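Pullulanase (Bacillus acidopullulyticus, PDB 2WAN) hydrolyses alpha-1,6-glucosidic linkages in pullulan and at the branch points of starch-type polysaccharides, as a debranching glycoside hydrolase with an alpha-amylase-type barrel. Local coordinates at residues Q389-P394 / V562-K567; Y573-S578 / A593-M598; K839-F844 / N858-D863. All coordinates share one frame; numbering follows the deposited sequence. Where two conformers were deposited one is given.

Contact 1. Residues Q389-P394 / V562-K567; sequences QTAVDP and VSDFDK
A391 and D564 bring their CA atoms to 5.0 Å where the end of strand 388-391 meets the first turn of helix 564-568. Two polar side chains of the helix take hold of the strand's backbone. OD1 of D564 accepts the backbone N-H of V392 at 2.9 Å, a bent bond (144°) that reaches the oxygen from above the carboxylate plane; OD2 of the same group lies against V392 CB. One turn on, K567 bends at chi3 (-71°), which turns CE toward the strand, and NZ then donates to T390 O over 3.0 Å in the plane of that carbonyl. The lysine has a weak bond to a water that T390 OG1 holds at 2.7 Å. Before the bend its CG and CD run past the end of the extended Q389 side chain, OE1 lying 3.6 Å from each, the chains crossing at about a right angle. Further along, P394 CB rests 3.9 Å from CE1 of F565, whose ring stacks on Y573. The contact thus joins carbohydrate-binding module 48 to the catalytic domain by side-chain-to-backbone bonds; K567 NZ and D564 OD1, a long salt bridge at 4.0 Å, probably offset each other's charge in part.

Contact 2. Residues Y573-S578 / A593-M598; sequences YYRTDS and ATEHPM. With GOL (glycerol), chain C.
OE1 of E595 is gripped by two nitrogens of R575, which approaches side-on: NE donates at 2.8 Å and NH2 at 3.1 Å to the same oxygen. The NE bond is the straighter (161°) and arrives on the syn side of the carboxylate, whereas NH2 comes nearly in line with the C-O bond. Guanidinium and carboxylate planes lie only 16° apart and OE1 lies near the guanidinium plane, so the acid meets the arginine at its edge. CG of R575 packs on A593 CA, and from there the chain runs extended to NE, which carries the guanidinium out to the acid; the glutamate instead places CG between its own backbone N and carbonyl carbon (chi1 73°) and bends at chi2, bringing the carboxylate to R575. Beyond the segments, NH1 forms a salt bridge with E591 and NH2 donates to L626 O, which would probably help to offset the charge of this buried cation. T594 OG1 sits beside NH2 without a bond to it and pairs with L627 O.

The backbones are tied by A593 N, which donates to Y573 O at 2.8 Å, and A593 CB packs 3.6 Å from the carbonyl carbon of Y574. A glycerol, probably from the crystallisation liquor, bridges both segments: its O2 donates to E595 OE2 at 2.8 Å, while its O3 accepts from T576 N at 2.9 Å. A water joins O3 to Y574 O. H596 CE1 lies near O2, and the glycerol is also hydrogen-bonded to N304 ND2.

The segments belong to the third beta-to-alpha connection of the (beta/alpha)8 barrel of the alpha-amylase family, between strand 547-552 and helix 597-614, where a type I beta turn from A593 to H596, the N-cap residue, delivers the chain into the helix.

Contact 3. Residues K839-F844 / N858-D863; sequences KQNLTF and NYANHD. With SO4 (sulfate ion), chain L.
The one direct hydrogen bond between the segments joins two asparagine amides: N858 ND2 donates to N841 OD1 at 2.9 Å. It is almost straight (175°), with the acceptor in the amide plane of N858 and the donor tilted 18° from that of N841; the amides themselves are turned 65° apart.

Solvent and ions extend the polar network. A water accepts from N858 ND2 at 2.8 Å and gives a weak bond to Q840 O. A sulfate, probably from the crystallisation liquor, uses O3 to accept both N841 ND2 and N861 N, each at 2.8 Å, the backbone bond being the straighter. Q837 also donates to this ion.

Van der Waals packing is slight: A860 CB lies 3.8 Å from N841 CB and 3.6 Å from its ND2. An alanine in place of N841 would probably leave N858 ND2 without this acceptor and the sulfate with one donor fewer, and open a gap where CG and ND2 had packed on A860 CB.

N841, which closes helix 835-841 just before strand 842-844, therefore uses both ends of its amide. The carbonyl accepts a hydrogen bond from N858, so the direct link between helix end and loop is amide to amide, with no charge pair between the segments, while N841 ND2 and N861 N together form a site that here holds an anion.

In the fold
The three contacts follow one another in series along the chain. Contacts 1 and 2 are neighbours, their centres 16 Å apart, and they touch: the S563 and Y574 hydroxyls form a probable hydrogen bond, and F565 packs on Y573. Apart from the 389-394 segment, they lie on the chain between helix 564-568 and the start of helix 597-614, so the part of the catalytic domain that meets the carbohydrate-binding module in contact 1 adjoins the loop braced in contact 2. Contact 3 belongs to the C-terminal all-beta domain, its centre about 55 Å from that of contact 1 and 46 Å from that of contact 2. The set illustrates a modular enzyme: contact 1 joins two domains, whereas contacts 2 and 3 each work within one.

Contact 1. Residues Q389-P394 / V562-K567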
loop_
_atom_site.group_PDB
_atom_site.type_symbol
_atom_site.label_atom_id
_atom_site.label_comp_id
_atom_site.label_asym_id
_atom_site.label_seq_id
_atom_site.Cartn_x
_atom_site.Cartn_y
_atom_site.Cartn_z
ATOM N N GLN A 389 10.026 0.598 30.013
ATOM C CA GLN A 389 8.847 -0.190 29.675
ATOM C C GLN A 389 9.262 -1.543 29.129
ATOM O O GLN A 389 10.427 -1.742 28.782
ATOM C CB GLN A 389 7.997 0.542 28.630
ATOM C CG GLN A 389 7.611 1.988 29.006
ATOM C CD GLN A 389 6.678 2.612 27.981
ATOM O OE1 GLN A 389 5.510 2.233 27.883
ATOM N NE2 GLN A 389 7.185 3.573 27.226
ATOM N N THR A 390 8.302 -2.468 29.046
ATOM C CA THR A 390 8.562 -3.774 28.431
ATOM C C THR A 390 7.882 -3.838 27.067
ATOM O O THR A 390 6.848 -3.193 26.842
ATOM C CB THR A 390 8.077 -4.954 29.299
ATOM O OG1 THR A 390 6.681 -4.811 29.545
ATOM C CG2 THR A 390 8.815 -4.980 30.641
ATOM N N ALA A 391 8.453 -4.632 26.171
ATOM C CA ALA A 391 7.907 -4.762 24.816
ATOM C C ALA A 391 8.089 -6.194 24.321
ATOM O O ALA A 391 9.061 -6.880 24.670
ATOM C CB ALA A 391 8.583 -3.775 23.871
ATOM N N VAL A 392 7.119 -6.645 23.536
ATOM C CA VAL A 392 7.246 -7.889 22.779
ATOM C C VAL A 392 8.181 -7.615 21.590
ATOM O O VAL A 392 8.098 -6.564 20.940
ATOM C CB VAL A 392 5.847 -8.407 22.319
ATOM C CG1 VAL A 392 5.975 -9.669 21.406
ATOM C CG2 VAL A 392 4.958 -8.701 23.519
ATOM N N ASP A 393 9.099 -8.544 21.339
ATOM C CA ASP A 393 9.985 -8.479 20.193
ATOM C C ASP A 393 9.172 -8.306 18.893
ATOM O O ASP A 393 8.363 -9.169 18.578
ATOM C CB ASP A 393 10.769 -9.786 20.121
ATOM C CG ASP A 393 11.990 -9.704 19.222
ATOM O OD1 ASP A 393 12.012 -8.866 18.307
ATOM O OD2 ASP A 393 12.960 -10.484 19.457
ATOM N N PRO A 394 9.402 -7.208 18.133
ATOM C CA PRO A 394 8.709 -7.053 16.839
ATOM C C PRO A 394 8.978 -8.219 15.880
ATOM O O PRO A 394 8.184 -8.462 14.958
ATOM C CB PRO A 394 9.314 -5.758 16.276
ATOM C CG PRO A 394 9.640 -4.960 17.498
ATOM C CD PRO A 394 10.217 -6.012 18.441
ATOM N N VAL A 562 1.560 2.773 22.911
ATOM C CA VAL A 562 1.445 1.466 23.568
ATOM C C VAL A 562 1.941 0.319 22.668
ATOM O O VAL A 562 1.973 -0.853 23.085
ATOM C CB VAL A 562 -0.004 1.162 24.027
ATOM C CG1 VAL A 562 -0.418 2.098 25.193
ATOM C CG2 VAL A 562 -0.995 1.236 22.850
ATOM N N SER A 563 2.327 0.671 21.447
ATOM C CA SER A 563 2.842 -0.307 20.483
ATOM C C SER A 563 4.264 -0.706 20.856
ATOM O O SER A 563 5.002 0.086 21.427
ATOM C CB SER A 563 2.798 0.268 19.063
ATOM O OG SER A 563 3.704 1.342 18.862
ATOM N N ASP A 564 4.643 -1.943 20.554
ATOM C CA ASP A 564 6.022 -2.387 20.782
ATOM C C ASP A 564 7.043 -1.469 20.105
ATOM O O ASP A 564 8.076 -1.150 20.696
ATOM C CB ASP A 564 6.194 -3.841 20.341
ATOM C CG ASP A 564 5.327 -4.786 21.153
ATOM O OD1 ASP A 564 5.345 -4.668 22.401
ATOM O OD2 ASP A 564 4.582 -5.602 20.556
ATOM N N PHE A 565 6.730 -0.999 18.895
ATOM C CA PHE A 565 7.605 -0.048 18.193
ATOM C C PHE A 565 7.939 1.182 19.052
ATOM O O PHE A 565 9.113 1.540 19.185
ATOM C CB PHE A 565 6.971 0.418 16.871
ATOM C CG PHE A 565 6.954 -0.642 15.771
ATOM C CD1 PHE A 565 7.998 -1.542 15.624
ATOM C CD2 PHE A 565 5.909 -0.676 14.849
ATOM C CE1 PHE A 565 7.988 -2.503 14.611
ATOM C CE2 PHE A 565 5.889 -1.621 13.830
ATOM C CZ PHE A 565 6.932 -2.534 13.712
ATOM N N ASP A 566 6.913 1.817 19.624
ATOM C CA ASP A 566 7.091 3.072 20.369
ATOM C C ASP A 566 7.729 2.839 21.723
ATOM O O ASP A 566 8.376 3.741 22.261
ATOM C CB ASP A 566 5.771 3.842 20.542
ATOM C CG ASP A 566 5.554 4.890 19.447
ATOM O OD1 ASP A 566 6.498 5.146 18.665
ATOM O OD2 ASP A 566 4.428 5.433 19.359
ATOM N N LYS A 567 7.564 1.628 22.263
ATOM C CA LYS A 567 8.231 1.283 23.528
ATOM C C LYS A 567 9.731 0.975 23.349
ATOM O O LYS A 567 10.499 1.031 24.310
ATOM C CB LYS A 567 7.484 0.150 24.260
ATOM C CG LYS A 567 6.084 0.564 24.747
ATOM C CD LYS A 567 5.368 -0.525 25.566
ATOM C CE LYS A 567 4.899 -1.733 24.749
ATOM N NZ LYS A 567 4.186 -2.705 25.650
HETATM O O HOH W 1 4.715 -5.346 27.707
#

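Contact 2. Residues Y573-S578 / A593-M598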
loop_
_atom_site.group_PDB
_atom_site.type_symbol
_atom_site.label_atom_id
_atom_site.label_comp_id
_atom_site.label_asym_id
_atom_site.label_seq_id
_atom_site.Cartn_x
_atom_site.Cartn_y
_atom_site.Cartn_z
ATOM N N TYR A 573 9.383 4.608 14.309
ATOM C CA TYR A 573 8.767 3.711 13.309
ATOM C C TYR A 573 7.575 4.354 12.594
ATOM O O TYR A 573 7.027 3.755 11.657
ATOM C CB TYR A 573 8.363 2.357 13.930
ATOM C CG TYR A 573 9.535 1.434 14.223
ATOM C CD1 TYR A 573 10.050 0.586 13.227
ATOM C CD2 TYR A 573 10.120 1.398 15.495
ATOM C CE1 TYR A 573 11.130 -0.277 13.488
ATOM C CE2 TYR A 573 11.197 0.550 15.768
ATOM C CZ TYR A 573 11.696 -0.286 14.759
ATOM O OH TYR A 573 12.750 -1.145 15.038
ATOM N N TYR A 574 7.200 5.566 13.008
ATOM C CA TYR A 574 5.993 6.253 12.502
ATOM C C TYR A 574 6.353 7.606 11.884
ATOM O O TYR A 574 7.400 8.162 12.194
ATOM C CB TYR A 574 5.027 6.513 13.651
ATOM C CG TYR A 574 4.588 5.249 14.335
ATOM C CD1 TYR A 574 3.587 4.454 13.778
ATOM C CD2 TYR A 574 5.202 4.814 15.511
ATOM C CE1 TYR A 574 3.196 3.255 14.380
ATOM C CE2 TYR A 574 4.804 3.620 16.132
ATOM C CZ TYR A 574 3.805 2.851 15.562
ATOM O OH TYR A 574 3.391 1.670 16.150
ATOM N N ARG A 575 5.474 8.139 11.032
ATOM C CA ARG A 575 5.677 9.475 10.468
ATOM C C ARG A 575 5.135 10.551 11.406
ATOM O O ARG A 575 4.033 10.445 11.935
ATOM C CB ARG A 575 5.090 9.595 9.048
ATOM C CG ARG A 575 5.733 8.619 8.044
ATOM C CD ARG A 575 5.203 8.775 6.601
ATOM N NE ARG A 575 5.931 7.851 5.738
ATOM C CZ ARG A 575 5.386 6.908 4.974
ATOM N NH1 ARG A 575 4.065 6.773 4.898
ATOM N NH2 ARG A 575 6.179 6.113 4.256
ATOM N N THR A 576 5.942 11.582 11.633
ATOM C CA THR A 576 5.510 12.710 12.455
ATOM C C THR A 576 5.778 13.999 11.675
ATOM O O THR A 576 6.630 14.020 10.784
ATOM C CB THR A 576 6.245 12.765 13.812
ATOM O OG1 THR A 576 7.653 12.862 13.589
ATOM C CG2 THR A 576 5.940 11.519 14.656
ATOM N N ASP A 577 5.033 15.054 12.009
ATOM C CA ASP A 577 5.226 16.352 11.368
ATOM C C ASP A 577 6.166 17.234 12.189
ATOM O O ASP A 577 6.744 16.785 13.178
ATOM C CB ASP A 577 3.879 17.052 11.092
ATOM C CG ASP A 577 3.051 17.293 12.351
ATOM O OD1 ASP A 577 3.615 17.442 13.460
ATOM O OD2 ASP A 577 1.810 17.355 12.231
ATOM N N SER A 578 6.312 18.493 11.780
ATOM C CA SER A 578 7.271 19.377 12.429
ATOM C C SER A 578 6.802 19.891 13.789
ATOM O O SER A 578 7.612 20.434 14.563
ATOM C CB SER A 578 7.675 20.509 11.481
ATOM O OG SER A 578 8.421 19.969 10.403
ATOM N N ALA A 593 6.744 4.631 8.993
ATOM C CA ALA A 593 7.739 5.450 8.283
ATOM C C ALA A 593 8.751 4.625 7.476
ATOM O O ALA A 593 9.887 4.406 7.911
ATOM C CB ALA A 593 8.475 6.375 9.301
ATOM N N THR A 594 8.350 4.143 6.303
ATOM C CA THR A 594 9.232 3.328 5.461
ATOM C C THR A 594 10.446 4.084 4.904
ATOM O O THR A 594 11.392 3.452 4.427
ATOM C CB THR A 594 8.460 2.695 4.265
ATOM O OG1 THR A 594 7.813 3.744 3.535
ATOM C CG2 THR A 594 7.406 1.739 4.768
ATOM N N GLU A 595 10.422 5.421 4.968
ATOM C CA GLU A 595 11.591 6.239 4.600
ATOM C C GLU A 595 12.711 6.177 5.656
ATOM O O GLU A 595 13.811 6.700 5.440
ATOM C CB GLU A 595 11.196 7.701 4.316
ATOM C CG GLU A 595 10.832 8.546 5.544
ATOM C CD GLU A 595 9.368 8.471 5.948
ATOM O OE1 GLU A 595 8.664 7.500 5.588
ATOM O OE2 GLU A 595 8.909 9.389 6.654
ATOM N N HIS A 596 12.417 5.565 6.799
ATOM C CA HIS A 596 13.419 5.341 7.845
ATOM C C HIS A 596 14.007 3.959 7.583
ATOM O O HIS A 596 13.264 2.975 7.631
ATOM C CB HIS A 596 12.782 5.374 9.239
ATOM C CG HIS A 596 12.480 6.747 9.773
ATOM N ND1 HIS A 596 12.987 7.912 9.228
ATOM C CD2 HIS A 596 11.742 7.127 10.840
ATOM C CE1 HIS A 596 12.569 8.948 9.940
ATOM N NE2 HIS A 596 11.809 8.499 10.920
ATOM N N PRO A 597 15.322 3.868 7.303
ATOM C CA PRO A 597 15.966 2.609 6.879
ATOM C C PRO A 597 15.625 1.354 7.710
ATOM O O PRO A 597 15.333 0.298 7.123
ATOM C CB PRO A 597 17.458 2.932 6.967
ATOM C CG PRO A 597 17.497 4.424 6.603
ATOM C CD PRO A 597 16.274 5.004 7.269
ATOM N N MET A 598 15.664 1.454 9.042
ATOM C CA MET A 598 15.388 0.279 9.887
ATOM C C MET A 598 13.909 -0.089 9.916
ATOM O O MET A 598 13.565 -1.251 10.135
ATOM C CB MET A 598 15.965 0.430 11.300
ATOM C CG MET A 598 17.509 0.374 11.354
ATOM S SD MET A 598 18.303 -1.117 10.732
ATOM C CE MET A 598 17.835 -2.316 11.975
HETATM C C1 GOL C . 9.849 12.939 8.790
HETATM O O1 GOL C . 10.956 13.655 8.263
HETATM C C2 GOL C . 10.296 11.529 9.175
HETATM O O2 GOL C . 10.818 10.855 8.040
HETATM C C3 GOL C . 9.121 10.744 9.732
HETATM O O3 GOL C . 8.722 11.215 11.000
HETATM O O HOH W 2 9.579 9.718 13.054
#

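Contact 3. Residues K839-F844 / N858-D863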
loop_
_atom_site.group_PDB
_atom_site.type_symbol
_atom_site.label_atom_id
_atom_site.label_comp_id
_atom_site.label_asym_id
_atom_site.label_seq_id
_atom_site.Cartn_x
_atom_site.Cartn_y
_atom_site.Cartn_z
ATOM N N LYS A 839 -0.944 -4.179 -28.476
ATOM C CA LYS A 839 -1.070 -3.265 -29.618
ATOM C C LYS A 839 -1.034 -4.044 -30.941
ATOM O O LYS A 839 -1.709 -3.685 -31.903
ATOM C CB LYS A 839 0.028 -2.198 -29.571
ATOM C CG LYS A 839 -0.110 -1.235 -28.393
ATOM C CD LYS A 839 1.186 -0.462 -28.165
ATOM C CE LYS A 839 1.216 0.188 -26.792
ATOM N NZ LYS A 839 0.468 1.471 -26.736
ATOM N N GLN A 840 -0.259 -5.125 -30.974
ATOM C CA GLN A 840 -0.153 -5.953 -32.175
ATOM C C GLN A 840 -1.415 -6.773 -32.438
ATOM O O GLN A 840 -1.846 -6.914 -33.595
ATOM C CB GLN A 840 1.070 -6.872 -32.084
ATOM C CG GLN A 840 1.224 -7.862 -33.245
ATOM C CD GLN A 840 2.136 -9.042 -32.903
ATOM O OE1 GLN A 840 3.181 -8.875 -32.270
ATOM N NE2 GLN A 840 1.738 -10.245 -33.325
ATOM N N ASN A 841 -2.015 -7.312 -31.373
ATOM C CA ASN A 841 -3.012 -8.382 -31.542
ATOM C C ASN A 841 -4.458 -8.016 -31.226
ATOM O O ASN A 841 -5.372 -8.755 -31.605
ATOM C CB ASN A 841 -2.655 -9.610 -30.683
ATOM C CG ASN A 841 -1.367 -10.277 -31.099
ATOM O OD1 ASN A 841 -1.006 -10.307 -32.286
ATOM N ND2 ASN A 841 -0.670 -10.859 -30.114
ATOM N N LEU A 842 -4.670 -6.913 -30.520
ATOM C CA LEU A 842 -6.039 -6.538 -30.118
ATOM C C LEU A 842 -6.511 -5.322 -30.907
ATOM O O LEU A 842 -5.851 -4.273 -30.930
ATOM C CB LEU A 842 -6.121 -6.283 -28.598
ATOM C CG LEU A 842 -7.504 -6.049 -27.941
ATOM C CD1 LEU A 842 -7.436 -6.284 -26.415
ATOM C CD2 LEU A 842 -8.070 -4.649 -28.209
ATOM N N THR A 843 -7.665 -5.475 -31.549
ATOM C CA THR A 843 -8.286 -4.406 -32.322
ATOM C C THR A 843 -9.750 -4.247 -31.883
ATOM O O THR A 843 -10.463 -5.246 -31.788
ATOM C CB THR A 843 -8.211 -4.740 -33.838
ATOM O OG1 THR A 843 -6.845 -4.983 -34.219
ATOM C CG2 THR A 843 -8.786 -3.610 -34.694
ATOM N N PHE A 844 -10.197 -3.012 -31.659
ATOM C CA PHE A 844 -11.620 -2.770 -31.443
ATOM C C PHE A 844 -12.368 -2.763 -32.776
ATOM O O PHE A 844 -11.862 -2.237 -33.772
ATOM C CB PHE A 844 -11.828 -1.461 -30.669
ATOM C CG PHE A 844 -11.408 -1.557 -29.235
ATOM C CD1 PHE A 844 -12.210 -2.236 -28.317
ATOM C CD2 PHE A 844 -10.190 -1.023 -28.812
ATOM C CE1 PHE A 844 -11.831 -2.376 -26.994
ATOM C CE2 PHE A 844 -9.778 -1.147 -27.465
ATOM C CZ PHE A 844 -10.601 -1.820 -26.546
ATOM N N ASN A 858 -4.313 -13.443 -34.511
ATOM C CA ASN A 858 -2.960 -13.955 -34.774
ATOM C C ASN A 858 -2.557 -15.041 -33.769
ATOM O O ASN A 858 -1.396 -15.100 -33.407
ATOM C CB ASN A 858 -1.881 -12.826 -34.714
ATOM C CG ASN A 858 -2.192 -11.604 -35.593
ATOM O OD1 ASN A 858 -2.576 -11.749 -36.767
ATOM N ND2 ASN A 858 -1.991 -10.376 -35.024
ATOM N N TYR A 859 -3.500 -15.870 -33.311
ATOM C CA TYR A 859 -3.217 -16.851 -32.230
ATOM C C TYR A 859 -2.501 -16.143 -31.072
ATOM O O TYR A 859 -1.417 -16.570 -30.644
ATOM C CB TYR A 859 -2.326 -18.005 -32.735
ATOM C CG TYR A 859 -2.872 -18.748 -33.926
ATOM C CD1 TYR A 859 -3.898 -19.662 -33.773
ATOM C CD2 TYR A 859 -2.340 -18.538 -35.211
ATOM C CE1 TYR A 859 -4.426 -20.336 -34.866
ATOM C CE2 TYR A 859 -2.857 -19.216 -36.319
ATOM C CZ TYR A 859 -3.890 -20.118 -36.133
ATOM O OH TYR A 859 -4.416 -20.812 -37.195
ATOM N N ALA A 860 -3.100 -15.067 -30.570
ATOM C CA ALA A 860 -2.421 -14.144 -29.662
ATOM C C ALA A 860 -1.813 -14.855 -28.452
ATOM O O ALA A 860 -2.491 -15.658 -27.801
ATOM C CB ALA A 860 -3.375 -13.039 -29.212
ATOM N N ASN A 861 -0.527 -14.588 -28.180
ATOM C CA ASN A 861 0.134 -15.192 -27.000
ATOM C C ASN A 861 0.022 -16.736 -26.961
ATOM O O ASN A 861 -0.150 -17.342 -25.893
ATOM C CB ASN A 861 -0.443 -14.562 -25.718
ATOM C CG ASN A 861 0.433 -14.789 -24.487
ATOM O OD1 ASN A 861 1.667 -14.819 -24.574
ATOM N ND2 ASN A 861 -0.211 -14.918 -23.320
ATOM N N HIS A 862 0.161 -17.365 -28.133
ATOM C CA HIS A 862 0.124 -18.829 -28.271
ATOM C C HIS A 862 -1.249 -19.442 -27.950
ATOM O O HIS A 862 -1.340 -20.568 -27.476
ATOM C CB HIS A 862 1.232 -19.495 -27.440
ATOM C CG HIS A 862 2.617 -19.268 -27.970
ATOM N ND1 HIS A 862 2.883 -18.482 -29.068
ATOM C CD2 HIS A 862 3.819 -19.692 -27.513
ATOM C CE1 HIS A 862 4.187 -18.457 -29.286
ATOM N NE2 HIS A 862 4.776 -19.184 -28.357
ATOM N N ASP A 863 -2.314 -18.697 -28.235
ATOM C CA ASP A 863 -3.657 -19.282 -28.158
ATOM C C ASP A 863 -3.872 -20.322 -29.248
ATOM O O ASP A 863 -3.303 -20.197 -30.348
ATOM C CB ASP A 863 -4.724 -18.181 -28.279
ATOM C CG ASP A 863 -5.960 -18.520 -27.494
ATOM O OD1 ASP A 863 -6.749 -19.374 -27.962
ATOM O OD2 ASP A 863 -6.112 -17.958 -26.384
HETATM S S SO4 L . 2.474 -13.462 -30.100
HETATM O O1 SO4 L . 2.617 -14.864 -29.692
HETATM O O2 SO4 L . 3.510 -12.664 -29.433
HETATM O O3 SO4 L . 1.144 -12.988 -29.739
HETATM O O4 SO4 L . 2.639 -13.324 -31.545
HETATM O O HOH W 3 -2.866 -8.186 -36.599
#